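Local coordinates for protein B-agarase (Saccharophagus degradans, PDB 4BQ2) that hydrolyses the beta-1,4 linkages of agarose, probably from the chain end, as an exo-acting family 50 glycoside hydrolase, at residues Y281-R290 with W410-D420; F19-E27 with K38-H49. All blocks are in the same frame, centred on the assembly; numbering follows the deposited sequence.

Contact 1 of 2, residues Y281-R290 with W410-D420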
loop_
_atom_site.group_PDB
_atom_site.type_symbol
_atom_site.label_atom_id
_atom_site.label_comp_id
_atom_site.label_asym_id
_atom_site.label_seq_id
_atom_site.Cartn_x
_atom_site.Cartn_y
_atom_site.Cartn_z
ATOM N N TYR A 281 18.746 -16.267 10.510
ATOM C CA TYR A 281 17.352 -15.839 10.620
ATOM C C TYR A 281 16.890 -15.142 9.333
ATOM O O TYR A 281 17.675 -14.471 8.658
ATOM C CB TYR A 281 17.202 -14.913 11.857
ATOM C CG TYR A 281 15.779 -14.420 12.172
ATOM C CD1 TYR A 281 14.891 -15.199 12.905
ATOM C CD2 TYR A 281 15.356 -13.166 11.743
ATOM C CE1 TYR A 281 13.614 -14.739 13.214
ATOM C CE2 TYR A 281 14.069 -12.696 12.020
ATOM C CZ TYR A 281 13.209 -13.484 12.747
ATOM O OH TYR A 281 11.941 -13.007 13.031
ATOM N N PHE A 282 15.598 -15.267 9.027
ATOM C CA PHE A 282 14.993 -14.697 7.821
ATOM C C PHE A 282 13.556 -14.317 8.228
ATOM O O PHE A 282 12.812 -15.139 8.793
ATOM C CB PHE A 282 15.030 -15.689 6.645
ATOM C CG PHE A 282 14.495 -15.118 5.340
ATOM C CD1 PHE A 282 13.133 -15.222 5.018
ATOM C CD2 PHE A 282 15.344 -14.497 4.435
ATOM C CE1 PHE A 282 12.642 -14.702 3.823
ATOM C CE2 PHE A 282 14.874 -13.968 3.234
ATOM C CZ PHE A 282 13.511 -14.064 2.921
ATOM N N ALA A 283 13.214 -13.042 8.022
ATOM C CA ALA A 283 11.996 -12.511 8.587
ATOM C C ALA A 283 10.794 -12.708 7.662
ATOM O O ALA A 283 10.809 -12.269 6.511
ATOM C CB ALA A 283 12.192 -11.030 8.918
ATOM N N THR A 284 9.772 -13.390 8.166
ATOM C CA THR A 284 8.502 -13.471 7.481
ATOM C C THR A 284 7.425 -13.126 8.487
ATOM O O THR A 284 7.604 -13.341 9.688
ATOM C CB THR A 284 8.258 -14.874 6.892
ATOM O OG1 THR A 284 8.238 -15.834 7.970
ATOM C CG2 THR A 284 9.366 -15.233 5.847
ATOM N N GLY A 285 6.315 -12.572 8.007
ATOM C CA GLY A 285 5.201 -12.226 8.912
ATOM C C GLY A 285 4.292 -11.164 8.306
ATOM O O GLY A 285 4.427 -10.812 7.107
ATOM N N LEU A 286 3.367 -10.658 9.128
ATOM C CA LEU A 286 2.337 -9.745 8.649
ATOM C C LEU A 286 2.401 -8.417 9.347
ATOM O O LEU A 286 2.819 -8.335 10.524
ATOM C CB LEU A 286 0.919 -10.334 8.881
ATOM C CG LEU A 286 0.777 -11.831 8.513
ATOM C CD1 LEU A 286 -0.643 -12.317 8.802
ATOM C CD2 LEU A 286 1.195 -12.212 7.077
ATOM N N ASP A 287 1.966 -7.388 8.641
ATOM C CA ASP A 287 1.911 -6.043 9.178
ATOM C C ASP A 287 0.527 -5.778 9.770
ATOM O O ASP A 287 -0.434 -6.445 9.386
ATOM C CB ASP A 287 2.131 -5.034 8.061
ATOM C CG ASP A 287 3.489 -5.176 7.401
ATOM O OD1 ASP A 287 4.480 -5.378 8.122
ATOM O OD2 ASP A 287 3.559 -5.050 6.166
ATOM N N ILE A 288 0.435 -4.761 10.629
ATOM C CA ILE A 288 -0.868 -4.277 11.167
ATOM C C ILE A 288 -1.520 -5.365 12.015
ATOM O O ILE A 288 -2.635 -5.859 11.730
ATOM C CB ILE A 288 -1.856 -3.751 10.084
ATOM C CG1 ILE A 288 -1.150 -2.775 9.113
ATOM C CG2 ILE A 288 -3.059 -3.082 10.775
ATOM C CD1 ILE A 288 -1.067 -1.329 9.613
ATOM N N ILE A 289 -0.792 -5.751 13.045
ATOM C CA ILE A 289 -1.282 -6.729 13.999
ATOM C C ILE A 289 -1.750 -5.922 15.200
ATOM O O ILE A 289 -1.127 -5.886 16.287
ATOM C CB ILE A 289 -0.208 -7.798 14.310
ATOM C CG1 ILE A 289 0.169 -8.546 13.014
ATOM C CG2 ILE A 289 -0.753 -8.814 15.330
ATOM C CD1 ILE A 289 1.295 -9.533 13.232
ATOM N N ARG A 290 -2.872 -5.245 14.959
ATOM C CA ARG A 290 -3.489 -4.318 15.875
ATOM C C ARG A 290 -4.907 -4.078 15.337
ATOM O O ARG A 290 -5.239 -4.465 14.201
ATOM C CB ARG A 290 -2.722 -2.978 15.887
ATOM C CG ARG A 290 -2.633 -2.300 14.500
ATOM C CD ARG A 290 -1.843 -1.016 14.642
ATOM N NE ARG A 290 -1.850 -0.183 13.434
ATOM C CZ ARG A 290 -1.114 0.915 13.276
ATOM N NH1 ARG A 290 -0.239 1.294 14.231
ATOM N NH2 ARG A 290 -1.205 1.607 12.139
ATOM N N TRP A 410 1.651 -21.199 11.248
ATOM C CA TRP A 410 1.737 -20.846 9.831
ATOM C C TRP A 410 3.184 -20.690 9.407
ATOM O O TRP A 410 3.473 -20.510 8.222
ATOM C CB TRP A 410 0.987 -19.526 9.580
ATOM C CG TRP A 410 -0.495 -19.583 9.879
ATOM C CD1 TRP A 410 -1.261 -20.700 10.123
ATOM C CD2 TRP A 410 -1.362 -18.469 9.910
ATOM N NE1 TRP A 410 -2.573 -20.325 10.325
ATOM C CE2 TRP A 410 -2.659 -18.953 10.200
ATOM C CE3 TRP A 410 -1.171 -17.086 9.722
ATOM C CZ2 TRP A 410 -3.754 -18.105 10.330
ATOM C CZ3 TRP A 410 -2.273 -16.231 9.858
ATOM C CH2 TRP A 410 -3.557 -16.756 10.117
ATOM N N GLY A 411 4.080 -20.747 10.396
ATOM C CA GLY A 411 5.531 -20.808 10.153
ATOM C C GLY A 411 6.229 -19.459 10.054
ATOM O O GLY A 411 7.422 -19.387 9.722
ATOM N N PHE A 412 5.510 -18.390 10.369
ATOM C CA PHE A 412 6.094 -17.061 10.279
ATOM C C PHE A 412 7.109 -16.867 11.367
ATOM O O PHE A 412 6.907 -17.346 12.491
ATOM C CB PHE A 412 5.032 -16.002 10.397
ATOM C CG PHE A 412 4.215 -15.835 9.154
ATOM C CD1 PHE A 412 4.821 -15.468 7.965
ATOM C CD2 PHE A 412 2.828 -16.046 9.180
ATOM C CE1 PHE A 412 4.082 -15.288 6.787
ATOM C CE2 PHE A 412 2.084 -15.862 8.014
ATOM C CZ PHE A 412 2.710 -15.501 6.822
ATOM N N THR A 413 8.197 -16.183 11.046
ATOM C CA THR A 413 9.263 -16.069 12.010
ATOM C C THR A 413 9.131 -14.764 12.821
ATOM O O THR A 413 9.906 -14.541 13.764
ATOM C CB THR A 413 10.637 -16.126 11.339
ATOM O OG1 THR A 413 10.740 -15.077 10.390
ATOM C CG2 THR A 413 10.887 -17.476 10.638
ATOM N N SER A 414 8.148 -13.921 12.485
ATOM C CA SER A 414 7.961 -12.656 13.200
ATOM C C SER A 414 6.539 -12.143 13.113
ATOM O O SER A 414 5.783 -12.591 12.251
ATOM C CB SER A 414 8.857 -11.565 12.576
ATOM O OG SER A 414 8.501 -11.295 11.235
ATOM N N LEU A 415 6.237 -11.177 13.987
ATOM C CA LEU A 415 5.149 -10.175 13.852
ATOM C C LEU A 415 5.751 -8.954 13.180
ATOM O O LEU A 415 6.824 -8.509 13.568
ATOM C CB LEU A 415 4.607 -9.777 15.236
ATOM C CG LEU A 415 4.289 -10.965 16.169
ATOM C CD1 LEU A 415 3.883 -10.534 17.592
ATOM C CD2 LEU A 415 3.232 -11.877 15.574
ATOM N N GLY A 416 5.074 -8.410 12.170
ATOM C CA GLY A 416 5.709 -7.429 11.294
ATOM C C GLY A 416 5.431 -6.053 11.836
ATOM O O GLY A 416 5.170 -5.879 13.043
ATOM N N ASN A 417 5.504 -5.058 10.962
ATOM C CA ASN A 417 5.347 -3.688 11.390
ATOM C C ASN A 417 3.947 -3.387 11.909
ATOM O O ASN A 417 2.998 -4.040 11.515
ATOM C CB ASN A 417 5.670 -2.735 10.231
ATOM C CG ASN A 417 6.085 -1.364 10.719
ATOM O OD1 ASN A 417 6.528 -1.199 11.884
ATOM N ND2 ASN A 417 6.011 -0.384 9.839
ATOM N N TRP A 418 3.851 -2.366 12.750
ATOM C CA TRP A 418 2.609 -1.946 13.390
ATOM C C TRP A 418 1.964 -3.117 14.118
ATOM O O TRP A 418 0.752 -3.382 13.973
ATOM C CB TRP A 418 1.661 -1.310 12.360
ATOM C CG TRP A 418 2.337 -0.130 11.681
ATOM C CD1 TRP A 418 2.745 1.027 12.265
ATOM C CD2 TRP A 418 2.617 -0.000 10.273
ATOM N NE1 TRP A 418 3.268 1.881 11.314
ATOM C CE2 TRP A 418 3.226 1.262 10.089
ATOM C CE3 TRP A 418 2.429 -0.846 9.158
ATOM C CZ2 TRP A 418 3.635 1.724 8.827
ATOM C CZ3 TRP A 418 2.829 -0.397 7.895
ATOM C CH2 TRP A 418 3.433 0.887 7.752
ATOM N N THR A 419 2.803 -3.807 14.888
ATOM C CA THR A 419 2.323 -4.779 15.900
ATOM C C THR A 419 1.979 -4.033 17.188
ATOM O O THR A 419 2.786 -3.223 17.696
ATOM C CB THR A 419 3.377 -5.879 16.124
ATOM O OG1 THR A 419 3.396 -6.709 14.963
ATOM C CG2 THR A 419 3.037 -6.757 17.377
ATOM N N ASP A 420 0.760 -4.241 17.697
ATOM C CA ASP A 420 0.341 -3.579 18.916
ATOM C C ASP A 420 1.345 -3.876 20.029
ATOM O O ASP A 420 1.754 -5.012 20.161
ATOM C CB ASP A 420 -1.078 -4.038 19.324
ATOM C CG ASP A 420 -1.590 -3.288 20.545
ATOM O OD1 ASP A 420 -1.219 -3.614 21.674
ATOM O OD2 ASP A 420 -2.334 -2.318 20.379
HETATM O O HOH W 1 3.308 -11.984 11.603
#
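Gly285 faces Phe412 and Ile289 faces Thr419 as the two backbones run the same way, bonded first through side chains and then, from Leu286 O to Gly416 N (2.8 Å) onward, mainly through peptide groups. Leu286 N and Ser414 O do not bond directly; a water joins them. Thr413 OG1 gives its hydrogen to Phe282 O (2.6 Å) and accepts from Thr284 N (3.0 Å); chi1 of 59° tucks this hydroxyl between its own N and carbonyl carbon, facing the strand. Tyr281 OH meets Thr413 O from above the carbonyl plane. Ser414 OG reaches Thr284 O (2.7 Å), also from above its plane. Glycine suits position 285, where a side chain would jam against the preceding carbonyl and Ser414 O; the Phe412 ring lies against the bare backbone, its CD1 3.3 Å from Gly285 N. Asp287 OD1 takes Asn417 N on its anti lone pair (3.0 Å). Beyond it, the extended Arg290 lays a guanidinium face over Trp418 CB, with CZ 3.7 Å away, while Ser320 holds its NH2. Strand 280-287 also pairs in parallel with strand 693-699, so with 410-420 alongside the arrangement is consistent with closure of this family's (beta/alpha)8 barrel.

Contact 2 of 2, residues F19-E27 with K38-H49. With CA (calcium ion), chain K.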
loop_
_atom_site.group_PDB
_atom_site.type_symbol
_atom_site.label_atom_id
_atom_site.label_comp_id
_atom_site.label_asym_id
_atom_site.label_seq_id
_atom_site.Cartn_x
_atom_site.Cartn_y
_atom_site.Cartn_z
ATOM N N PHE A 19 3.018 -2.269 -29.828
ATOM C CA PHE A 19 3.312 -3.377 -28.916
ATOM C C PHE A 19 4.622 -3.178 -28.176
ATOM O O PHE A 19 5.669 -2.964 -28.800
ATOM C CB PHE A 19 3.207 -4.700 -29.664
ATOM C CG PHE A 19 1.866 -4.862 -30.329
ATOM C CD1 PHE A 19 0.712 -5.045 -29.550
ATOM C CD2 PHE A 19 1.729 -4.736 -31.707
ATOM C CE1 PHE A 19 -0.540 -5.156 -30.145
ATOM C CE2 PHE A 19 0.484 -4.855 -32.314
ATOM C CZ PHE A 19 -0.654 -5.047 -31.538
ATOM N N LEU A 20 4.531 -3.210 -26.845
ATOM C CA LEU A 20 5.670 -3.005 -25.948
ATOM C C LEU A 20 6.110 -4.348 -25.417
ATOM O O LEU A 20 5.388 -4.959 -24.616
ATOM C CB LEU A 20 5.279 -2.146 -24.744
ATOM C CG LEU A 20 4.566 -0.814 -24.925
ATOM C CD1 LEU A 20 5.015 0.118 -23.817
ATOM C CD2 LEU A 20 4.855 -0.185 -26.276
ATOM N N ASN A 21 7.285 -4.796 -25.851
ATOM C CA ASN A 21 7.827 -6.075 -25.434
ATOM C C ASN A 21 6.773 -7.168 -25.422
ATOM O O ASN A 21 6.565 -7.878 -24.418
ATOM C CB ASN A 21 8.497 -5.922 -24.089
ATOM C CG ASN A 21 9.822 -5.217 -24.209
ATOM O OD1 ASN A 21 10.760 -5.757 -24.805
ATOM N ND2 ASN A 21 9.906 -4.027 -23.669
ATOM N N ALA A 22 6.132 -7.308 -26.577
ATOM C CA ALA A 22 5.031 -8.208 -26.747
ATOM C C ALA A 22 4.939 -8.567 -28.219
ATOM O O ALA A 22 5.298 -7.764 -29.066
ATOM C CB ALA A 22 3.742 -7.535 -26.294
ATOM N N ARG A 23 4.460 -9.772 -28.505
ATOM C CA ARG A 23 4.127 -10.191 -29.883
ATOM C C ARG A 23 2.605 -10.267 -30.031
ATOM O O ARG A 23 1.913 -10.765 -29.144
ATOM C CB ARG A 23 4.693 -11.585 -30.174
ATOM C CG ARG A 23 6.209 -11.719 -30.128
ATOM C CD ARG A 23 6.641 -13.166 -30.379
ATOM N NE ARG A 23 8.085 -13.226 -30.615
ATOM C CZ ARG A 23 8.991 -13.503 -29.678
ATOM N NH1 ARG A 23 8.615 -13.768 -28.431
ATOM N NH2 ARG A 23 10.279 -13.527 -29.982
ATOM N N ALA A 24 2.093 -9.791 -31.157
ATOM C CA ALA A 24 0.657 -9.726 -31.395
ATOM C C ALA A 24 0.292 -10.530 -32.628
ATOM O O ALA A 24 1.072 -10.559 -33.592
ATOM C CB ALA A 24 0.253 -8.286 -31.611
ATOM N N SER A 25 -0.877 -11.184 -32.601
ATOM C CA SER A 25 -1.412 -11.877 -33.781
ATOM C C SER A 25 -2.937 -11.980 -33.669
ATOM O O SER A 25 -3.508 -11.827 -32.569
ATOM C CB SER A 25 -0.804 -13.268 -33.946
ATOM O OG SER A 25 -0.970 -14.064 -32.780
ATOM N N ILE A 26 -3.589 -12.221 -34.795
ATOM C CA ILE A 26 -5.036 -12.424 -34.791
ATOM C C ILE A 26 -5.280 -13.917 -34.837
ATOM O O ILE A 26 -4.768 -14.611 -35.718
ATOM C CB ILE A 26 -5.754 -11.747 -35.974
ATOM C CG1 ILE A 26 -5.461 -10.244 -36.033
ATOM C CG2 ILE A 26 -7.280 -11.984 -35.904
ATOM C CD1 ILE A 26 -5.970 -9.441 -34.849
ATOM N N GLU A 27 -6.039 -14.415 -33.865
ATOM C CA GLU A 27 -6.378 -15.840 -33.781
ATOM C C GLU A 27 -7.871 -15.993 -33.508
ATOM O O GLU A 27 -8.525 -15.066 -33.018
ATOM C CB GLU A 27 -5.630 -16.554 -32.646
ATOM C CG GLU A 27 -4.154 -16.204 -32.451
ATOM C CD GLU A 27 -3.234 -16.827 -33.486
ATOM O OE1 GLU A 27 -3.727 -17.644 -34.310
ATOM O OE2 GLU A 27 -2.013 -16.495 -33.468
ATOM N N LYS A 38 -12.619 -13.875 -34.186
ATOM C CA LYS A 38 -11.223 -13.460 -34.288
ATOM C C LYS A 38 -10.876 -12.473 -33.168
ATOM O O LYS A 38 -11.586 -11.497 -32.982
ATOM C CB LYS A 38 -10.956 -12.810 -35.648
ATOM C CG LYS A 38 -11.296 -13.663 -36.848
ATOM C CD LYS A 38 -10.157 -14.526 -37.320
ATOM C CE LYS A 38 -10.177 -14.633 -38.844
ATOM N NZ LYS A 38 -11.535 -14.463 -39.415
ATOM N N GLY A 39 -9.786 -12.726 -32.443
ATOM C CA GLY A 39 -9.343 -11.829 -31.376
ATOM C C GLY A 39 -7.852 -11.484 -31.500
ATOM O O GLY A 39 -7.124 -12.093 -32.283
ATOM N N LEU A 40 -7.435 -10.469 -30.759
ATOM C CA LEU A 40 -6.021 -10.108 -30.700
ATOM C C LEU A 40 -5.343 -10.900 -29.601
ATOM O O LEU A 40 -5.629 -10.704 -28.391
ATOM C CB LEU A 40 -5.870 -8.624 -30.429
ATOM C CG LEU A 40 -4.414 -8.136 -30.367
ATOM C CD1 LEU A 40 -3.828 -7.995 -31.760
ATOM C CD2 LEU A 40 -4.431 -6.801 -29.655
ATOM N N LYS A 41 -4.416 -11.751 -30.017
ATOM C CA LYS A 41 -3.633 -12.543 -29.099
ATOM C C LYS A 41 -2.384 -11.740 -28.721
ATOM O O LYS A 41 -1.597 -11.365 -29.590
ATOM C CB LYS A 41 -3.233 -13.884 -29.718
ATOM C CG LYS A 41 -2.398 -14.728 -28.756
ATOM C CD LYS A 41 -1.890 -15.995 -29.398
ATOM C CE LYS A 41 -1.044 -16.747 -28.379
ATOM N NZ LYS A 41 -0.927 -18.191 -28.732
ATOM N N LEU A 42 -2.229 -11.442 -27.432
ATOM C CA LEU A 42 -1.139 -10.556 -27.001
ATOM C C LEU A 42 -0.208 -11.357 -26.099
ATOM O O LEU A 42 -0.580 -11.701 -24.969
ATOM C CB LEU A 42 -1.697 -9.306 -26.318
ATOM C CG LEU A 42 -0.665 -8.276 -25.815
ATOM C CD1 LEU A 42 0.042 -7.590 -26.998
ATOM C CD2 LEU A 42 -1.297 -7.239 -24.890
ATOM N N ALA A 43 0.989 -11.683 -26.602
ATOM C CA ALA A 43 1.901 -12.523 -25.864
ATOM C C ALA A 43 3.052 -11.634 -25.359
ATOM O O ALA A 43 3.884 -11.174 -26.153
ATOM C CB ALA A 43 2.393 -13.678 -26.727
ATOM N N MET A 44 3.019 -11.340 -24.049
ATOM C CA MET A 44 3.936 -10.389 -23.402
ATOM C C MET A 44 5.149 -11.123 -22.874
ATOM O O MET A 44 5.042 -12.185 -22.256
ATOM C CB MET A 44 3.219 -9.607 -22.264
ATOM C CG MET A 44 2.161 -8.612 -22.788
ATOM S SD MET A 44 0.840 -8.202 -21.623
ATOM C CE MET A 44 -0.128 -9.692 -21.734
ATOM N N GLN A 45 6.315 -10.557 -23.148
ATOM C CA GLN A 45 7.567 -11.059 -22.640
ATOM C C GLN A 45 7.797 -10.406 -21.265
ATOM O O GLN A 45 8.776 -9.672 -21.042
ATOM C CB GLN A 45 8.682 -10.758 -23.655
ATOM C CG GLN A 45 8.610 -11.637 -24.920
ATOM C CD GLN A 45 7.518 -11.232 -25.913
ATOM O OE1 GLN A 45 7.529 -10.121 -26.483
ATOM N NE2 GLN A 45 6.578 -12.130 -26.133
ATOM N N SER A 46 6.871 -10.683 -20.340
ATOM C CA SER A 46 6.839 -10.006 -19.050
ATOM C C SER A 46 7.689 -10.745 -18.020
ATOM O O SER A 46 7.864 -10.256 -16.914
ATOM C CB SER A 46 5.367 -9.845 -18.578
ATOM O OG SER A 46 4.659 -11.078 -18.713
ATOM N N LYS A 47 8.204 -11.926 -18.338
ATOM C CA LYS A 47 9.255 -12.455 -17.459
ATOM C C LYS A 47 10.536 -11.609 -17.615
ATOM O O LYS A 47 11.119 -11.187 -16.603
ATOM C CB LYS A 47 9.538 -13.946 -17.673
ATOM C CG LYS A 47 10.583 -14.489 -16.684
ATOM C CD LYS A 47 10.767 -15.990 -16.821
ATOM C CE LYS A 47 11.813 -16.477 -15.817
ATOM N NZ LYS A 47 11.398 -17.813 -15.306
ATOM N N GLN A 48 10.952 -11.336 -18.857
ATOM C CA GLN A 48 12.244 -10.638 -19.093
ATOM C C GLN A 48 12.146 -9.122 -18.911
ATOM O O GLN A 48 13.124 -8.479 -18.550
ATOM C CB GLN A 48 12.834 -10.934 -20.489
ATOM C CG GLN A 48 13.389 -12.349 -20.675
ATOM C CD GLN A 48 14.434 -12.723 -19.619
ATOM O OE1 GLN A 48 15.403 -11.975 -19.373
ATOM N NE2 GLN A 48 14.228 -13.878 -18.970
ATOM N N HIS A 49 10.960 -8.562 -19.160
ATOM C CA HIS A 49 10.766 -7.120 -19.283
ATOM C C HIS A 49 9.702 -6.634 -18.289
ATOM O O HIS A 49 8.635 -7.249 -18.137
ATOM C CB HIS A 49 10.353 -6.759 -20.712
ATOM C CG HIS A 49 11.406 -7.081 -21.737
ATOM N ND1 HIS A 49 11.391 -8.234 -22.491
ATOM C CD2 HIS A 49 12.500 -6.388 -22.133
ATOM C CE1 HIS A 49 12.433 -8.242 -23.313
ATOM N NE2 HIS A 49 13.118 -7.130 -23.117
HETATM CA CA CA K . -13.710 -10.569 -32.998
HETATM O O HOH W 2 9.817 -8.595 -26.310
HETATM O O HOH W 3 0.599 -13.352 -30.467
HETATM O O HOH W 4 -15.711 -9.982 -32.955
#
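Glu27 and Gly39 exchange two backbone hydrogen bonds, the shorter from Gly39 N to Glu27 O (2.7 Å), and Ser25 with Lys41 and Arg23 with Ala43 repeat the pattern, making a regular antiparallel beta hairpin of the agarase CBM-like domain. Gln45 N, at an inverse gamma turn, adds a last bond to Asn21 O. At the opposite end Lys38 O binds the calcium ion at 2.3 Å; a backbone ligand suits a lysine here, since its chain can turn away from the metal. Asp7, Glu9, Ser37, Asp185 and water complete the site.

The side chains divide between two faces. On one, Ser25 OG donates to Glu27 OE2 (2.7 Å); the bend at chi2 (-76°) turns the carboxylate back to Ser25, while the glutamate CG, placed by chi1, rests against Lys41 CB. The aliphatic part of the lysine serves as the packing surface, its chain running on extended. Water 3 bridges Ser25 OG and Lys41 O.

The other face is apolar. Leu40 and Leu42, each with CG anti to the backbone N, swing their CD1 methyls across to the neighbouring strand: Leu40 CD1 meets Ile26 CD1 at 4.0 Å, and Leu42 CD1 touches both Ala22 CB and Phe19 CD1, the latter at 3.7 Å. Small alanines suit this strand because the Phe19 ring folds back beneath it, with Ala24 CB centred over one ring face. Strand 180-191 pairs with the far side of 38-44.

Past the hairpin's paired part, the Asn21 amide stacks on the His49 imidazole, planes 17° apart. Gln45 O lies at the imidazole edge and accepts a weak bond from ND1, helping set the ring's rotation, while Asn21 OD1 sits over the ring centre, 3.2 Å from His49 NE2.

In the fold
Contact 2 closes within the N-terminal CBM-like domain before contact 1 opens in the catalytic part of the same chain, so neither encloses the other in sequence. Their centres are 39 Å apart and their nearest atoms about 19 Å, without touching. Contact 1 is buried, its centre 16 Å from that of the chain, whereas contact 2 lies 29 Å out and is partly exposed, with the calcium site at one end of its hairpin. The end of segment 281-290 is near a bound glycerol, about 3 Å from the Arg290 side chain, which may mark a pocket; substrate sites in such barrels lie at the C-terminal ends of the strands.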